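Local coordinates for protein 361aa long hypothetical D-aminopeptidase (Pyrococcus horikoshii, PDB 2DRH) that is of unknown function but is probably an aminopeptidase of the S58 family, at residues 202-206 with 318-323; 239-243 with 277-282. One frame throughout, in Å; residues are numbered along the deposited sequence.

Of the four segments, 202-206 comes first from the N terminus, on strand 198-207. The chain next forms strand 240-246, crosses over through helix 252-268 and returns as strand 278-285; pairing of 239-243 with 277-282 closes this shorter loop, contact 2. Only then does helix 309-328 bring 318-323 back onto 202-206, so contact 1 closes a longer loop with contact 2 nested inside. The two share one sheet: strand 240-246 is flanked by 198-207, antiparallel, and 278-285, parallel. Leu-204 O lies 2.9 Å from Ile-243 N and Leu-206 N 3.0 Å from Ile-241 O, both probable hydrogen bonds. Contact 2 thus joins two strands of the sheet, and contact 1 sets a helix on it.

Contact 1 of 2, residues 202-206 with 318-323; sequences GALVL and AVEEAI
Build 202-206 as an extended beta strand and set one face of a regular alpha helix, 318-323, against it. The axes approach to 7.6 Å and cross at -41°, with N-to-C directions broadly the same. Strand side chains alternate: Ala-203 and Val-205 point toward the helix, Leu-204 away from it. The interface buries 251 Å² and has no hydrogen bond across it: the strand's backbone bonds go to neighbouring strands, the helix's run within the helix, and the facing side chains are apolar.

Ala-318 comes first, its CA 5.6 Å from Ala-203 CA. Ala-318 CB lies 3.6 Å from Ala-203 CB; with methyls this small, the backbones come close. Val-319 (chi1 t) points sideways, and its CG2 lies 4.4 Å from Ala-203 CB. Glu-320 faces away and forms a salt bridge with Arg-268, while Glu-321, also clear of the strand, pairs with Arg-190. One turn on from Ala-318, with Ala-322 N bonded to Ala-318 O at 2.9 Å, Ala-322 turns toward the strand again, its CB 4.4 Å from Ala-203 CB. Val-205, chi1 m, sets CG1 3.8 Å from Ala-322 CB and CG2 3.4 Å from Ala-322 O. Ile-323 (m, t) flanks it sideways, with CG1 4.2 Å from Val-205 CG2.

Val-319 and Ile-323 also touch Ala-262 and Leu-266 of helix 252-268, so two helices lie on this side of the sheet. This is apolar alpha/beta layer packing, the helix-on-sheet half of the alpha-beta-beta-alpha sandwich expected for the DmpA/ArgJ clan.

Contact 2 of 2, residues 239-243 with 277-282; sequences SIIMI and SGDIAV
Segments 239-243 and 277-282 pair as parallel strands, their axes approaching to 4.7 Å at 10°, matching Ile-240 with Asp-279, Ile-241 with Ile-280, Met-242 with Ala-281 and Ile-243 with Val-282. Ile-240 N donates to Gly-278 O (2.7 Å), Ile-280 N to Ile-240 O (3.0 Å), Met-242 N to Ile-280 O (2.7 Å) and Val-282 N to Met-242 O (2.8 Å). A water donates to Gly-278 O (2.8 Å) and accepts from Ser-239 OG (3.1 Å).

Ser-239 follows an unmodelled gap, consistent with the Gly-Ser self-cleavage site of DmpA relatives. Its N makes a very short 2.5 Å bond to Ser-277 OG, which in turn donates to Asp-279 OD1 (2.6 Å).

Alternate residues bond to outer neighbours: Ile-241 and Ile-243 to Leu-206 and Leu-204, Asp-279 and Ala-281 to Met-74 and Phe-72; Ser-277 O accepts from Asn-75 ND2, and Val-282 carries the pairing on to Ile-244. On one face Ile-241 (m, m) sets CD1 4.1 Å from Ile-280 CB, and both residues touch Leu-134 of strand 132-136. On the other, Met-242 and Ala-281 pack under helix 252-268, the crossover of this beta-alpha-beta unit, and Met-242 also meets helix 309-328.

Contact 1 of 2, residues 202-206 with 318-323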
loop_
_atom_site.group_PDB
_atom_site.type_symbol
_atom_site.label_atom_id
_atom_site.label_comp_id
_atom_site.label_asym_id
_atom_site.label_seq_id
_atom_site.Cartn_x
_atom_site.Cartn_y
_atom_site.Cartn_z
ATOM N N GLY A 202 0.613 -15.675 20.389
ATOM C CA GLY A 202 1.504 -15.056 21.354
ATOM C C GLY A 202 1.974 -13.675 20.925
ATOM O O GLY A 202 1.992 -13.354 19.735
ATOM N N ALA A 203 2.368 -12.855 21.893
ATOM C CA ALA A 203 2.834 -11.513 21.577
ATOM C C ALA A 203 3.989 -11.049 22.441
ATOM O O ALA A 203 4.022 -11.295 23.639
ATOM C CB ALA A 203 1.687 -10.516 21.690
ATOM N N LEU A 204 4.944 -10.385 21.804
ATOM C CA LEU A 204 6.085 -9.817 22.496
ATOM C C LEU A 204 6.154 -8.367 22.023
ATOM O O LEU A 204 6.159 -8.091 20.819
ATOM C CB LEU A 204 7.374 -10.558 22.134
ATOM C CG LEU A 204 8.644 -9.999 22.794
ATOM C CD1 LEU A 204 9.719 -11.056 22.800
ATOM C CD2 LEU A 204 9.136 -8.749 22.052
ATOM N N VAL A 205 6.191 -7.436 22.964
ATOM C CA VAL A 205 6.248 -6.038 22.587
ATOM C C VAL A 205 7.431 -5.321 23.205
ATOM O O VAL A 205 7.925 -5.704 24.262
ATOM C CB VAL A 205 4.963 -5.287 23.005
ATOM C CG1 VAL A 205 3.730 -5.980 22.422
ATOM C CG2 VAL A 205 4.881 -5.209 24.527
ATOM N N LEU A 206 7.878 -4.279 22.516
ATOM C CA LEU A 206 8.972 -3.431 22.970
ATOM C C LEU A 206 8.255 -2.097 23.064
ATOM O O LEU A 206 8.030 -1.443 22.050
ATOM C CB LEU A 206 10.088 -3.372 21.916
ATOM C CG LEU A 206 11.251 -2.408 22.190
ATOM C CD1 LEU A 206 11.902 -2.760 23.512
ATOM C CD2 LEU A 206 12.267 -2.469 21.056
ATOM N N ALA A 318 -3.630 -10.233 23.301
ATOM C CA ALA A 318 -2.240 -10.525 23.624
ATOM C C ALA A 318 -1.406 -9.243 23.629
ATOM O O ALA A 318 -0.568 -9.050 24.503
ATOM C CB ALA A 318 -1.671 -11.513 22.621
ATOM N N VAL A 319 -1.632 -8.374 22.648
ATOM C CA VAL A 319 -0.883 -7.120 22.574
ATOM C C VAL A 319 -1.206 -6.209 23.749
ATOM O O VAL A 319 -0.303 -5.694 24.389
ATOM C CB VAL A 319 -1.167 -6.361 21.252
ATOM C CG1 VAL A 319 -0.597 -4.922 21.323
ATOM C CG2 VAL A 319 -0.530 -7.109 20.086
ATOM N N GLU A 320 -2.488 -6.024 24.047
ATOM C CA GLU A 320 -2.871 -5.151 25.153
ATOM C C GLU A 320 -2.232 -5.589 26.465
ATOM O O GLU A 320 -1.654 -4.766 27.180
ATOM C CB GLU A 320 -4.396 -5.093 25.317
ATOM C CG GLU A 320 -4.857 -4.089 26.381
ATOM C CD GLU A 320 -6.375 -3.995 26.515
ATOM O OE1 GLU A 320 -7.093 -4.305 25.533
ATOM O OE2 GLU A 320 -6.851 -3.589 27.601
ATOM N N GLU A 321 -2.331 -6.878 26.791
ATOM C CA GLU A 321 -1.741 -7.337 28.030
ATOM C C GLU A 321 -0.219 -7.261 27.954
ATOM O O GLU A 321 0.433 -6.869 28.923
ATOM C CB GLU A 321 -2.171 -8.772 28.367
ATOM C CG GLU A 321 -1.999 -9.097 29.861
ATOM C CD GLU A 321 -1.962 -10.589 30.168
ATOM O OE1 GLU A 321 -2.854 -11.331 29.704
ATOM O OE2 GLU A 321 -1.034 -11.017 30.888
ATOM N N ALA A 322 0.346 -7.627 26.805
ATOM C CA ALA A 322 1.795 -7.596 26.638
ATOM C C ALA A 322 2.353 -6.203 26.927
ATOM O O ALA A 322 3.436 -6.074 27.504
ATOM C CB ALA A 322 2.181 -8.029 25.234
ATOM N N ILE A 323 1.620 -5.169 26.525
ATOM C CA ILE A 323 2.058 -3.799 26.765
ATOM C C ILE A 323 2.052 -3.526 28.260
ATOM O O ILE A 323 3.035 -3.027 28.812
ATOM C CB ILE A 323 1.142 -2.776 26.055
ATOM C CG1 ILE A 323 1.315 -2.900 24.537
ATOM C CG2 ILE A 323 1.473 -1.351 26.525
ATOM C CD1 ILE A 323 0.353 -2.051 23.727
#

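Contact 2 of 2, residues 239-243 with 277-282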
loop_
_atom_site.group_PDB
_atom_site.type_symbol
_atom_site.label_atom_id
_atom_site.label_comp_id
_atom_site.label_asym_id
_atom_site.label_seq_id
_atom_site.Cartn_x
_atom_site.Cartn_y
_atom_site.Cartn_z
ATOM N N SER A 239 6.871 5.256 20.344
ATOM C CA SER A 239 7.512 4.204 19.574
ATOM C C SER A 239 7.183 2.824 20.162
ATOM O O SER A 239 7.127 2.658 21.381
ATOM C CB SER A 239 9.021 4.442 19.582
ATOM O OG SER A 239 9.723 3.377 18.981
ATOM N N ILE A 240 6.949 1.841 19.299
ATOM C CA ILE A 240 6.653 0.486 19.771
ATOM C C ILE A 240 6.650 -0.560 18.662
ATOM O O ILE A 240 6.143 -0.331 17.565
ATOM C CB ILE A 240 5.292 0.411 20.525
ATOM C CG1 ILE A 240 4.975 -1.054 20.874
ATOM C CG2 ILE A 240 4.181 1.028 19.679
ATOM C CD1 ILE A 240 3.693 -1.265 21.644
ATOM N N ILE A 241 7.235 -1.714 18.961
ATOM C CA ILE A 241 7.293 -2.803 18.003
ATOM C C ILE A 241 6.478 -3.945 18.577
ATOM O O ILE A 241 6.644 -4.309 19.741
ATOM C CB ILE A 241 8.748 -3.291 17.776
ATOM C CG1 ILE A 241 9.630 -2.123 17.300
ATOM C CG2 ILE A 241 8.760 -4.443 16.771
ATOM C CD1 ILE A 241 9.171 -1.470 15.991
ATOM N N MET A 242 5.592 -4.503 17.766
ATOM C CA MET A 242 4.760 -5.612 18.216
ATOM C C MET A 242 5.058 -6.828 17.365
ATOM O O MET A 242 4.935 -6.786 16.144
ATOM C CB MET A 242 3.277 -5.232 18.125
ATOM C CG MET A 242 2.864 -4.204 19.168
ATOM S SD MET A 242 1.612 -3.033 18.609
ATOM C CE MET A 242 2.672 -1.901 17.693
ATOM N N ILE A 243 5.478 -7.905 18.013
ATOM C CA ILE A 243 5.796 -9.134 17.297
ATOM C C ILE A 243 4.736 -10.167 17.632
ATOM O O ILE A 243 4.560 -10.545 18.792
ATOM C CB ILE A 243 7.184 -9.680 17.700
ATOM C CG1 ILE A 243 8.255 -8.613 17.452
ATOM C CG2 ILE A 243 7.506 -10.946 16.902
ATOM C CD1 ILE A 243 8.369 -8.180 16.003
ATOM N N SER A 277 6.083 8.572 16.853
ATOM C CA SER A 277 6.054 7.223 17.402
ATOM C C SER A 277 6.111 6.133 16.336
ATOM O O SER A 277 5.184 5.970 15.539
ATOM C CB SER A 277 4.806 7.036 18.260
ATOM O OG SER A 277 4.886 5.840 19.006
ATOM N N GLY A 278 7.209 5.393 16.328
ATOM C CA GLY A 278 7.363 4.315 15.375
ATOM C C GLY A 278 6.594 3.082 15.830
ATOM O O GLY A 278 7.102 2.262 16.596
ATOM N N ASP A 279 5.359 2.965 15.358
ATOM C CA ASP A 279 4.504 1.841 15.707
ATOM C C ASP A 279 4.423 0.846 14.552
ATOM O O ASP A 279 3.901 1.155 13.473
ATOM C CB ASP A 279 3.119 2.354 16.074
ATOM C CG ASP A 279 3.158 3.370 17.206
ATOM O OD1 ASP A 279 4.259 3.634 17.740
ATOM O OD2 ASP A 279 2.086 3.904 17.567
ATOM N N ILE A 280 4.962 -0.347 14.781
ATOM C CA ILE A 280 4.977 -1.387 13.764
ATOM C C ILE A 280 4.712 -2.776 14.349
ATOM O O ILE A 280 5.190 -3.115 15.436
ATOM C CB ILE A 280 6.331 -1.415 13.046
ATOM C CG1 ILE A 280 6.556 -0.085 12.320
ATOM C CG2 ILE A 280 6.394 -2.601 12.085
ATOM C CD1 ILE A 280 7.909 0.016 11.685
ATOM N N ALA A 281 3.951 -3.569 13.606
ATOM C CA ALA A 281 3.596 -4.923 14.007
ATOM C C ALA A 281 4.056 -5.924 12.961
ATOM O O ALA A 281 3.889 -5.703 11.763
ATOM C CB ALA A 281 2.093 -5.025 14.184
ATOM N N VAL A 282 4.646 -7.020 13.418
ATOM C CA VAL A 282 5.100 -8.069 12.519
ATOM C C VAL A 282 4.486 -9.396 12.976
ATOM O O VAL A 282 4.652 -9.804 14.121
ATOM C CB VAL A 282 6.638 -8.176 12.519
ATOM C CG1 VAL A 282 7.074 -9.372 11.694
ATOM C CG2 VAL A 282 7.250 -6.893 11.940
HETATM O O HOH W 1 9.844 2.422 16.015
#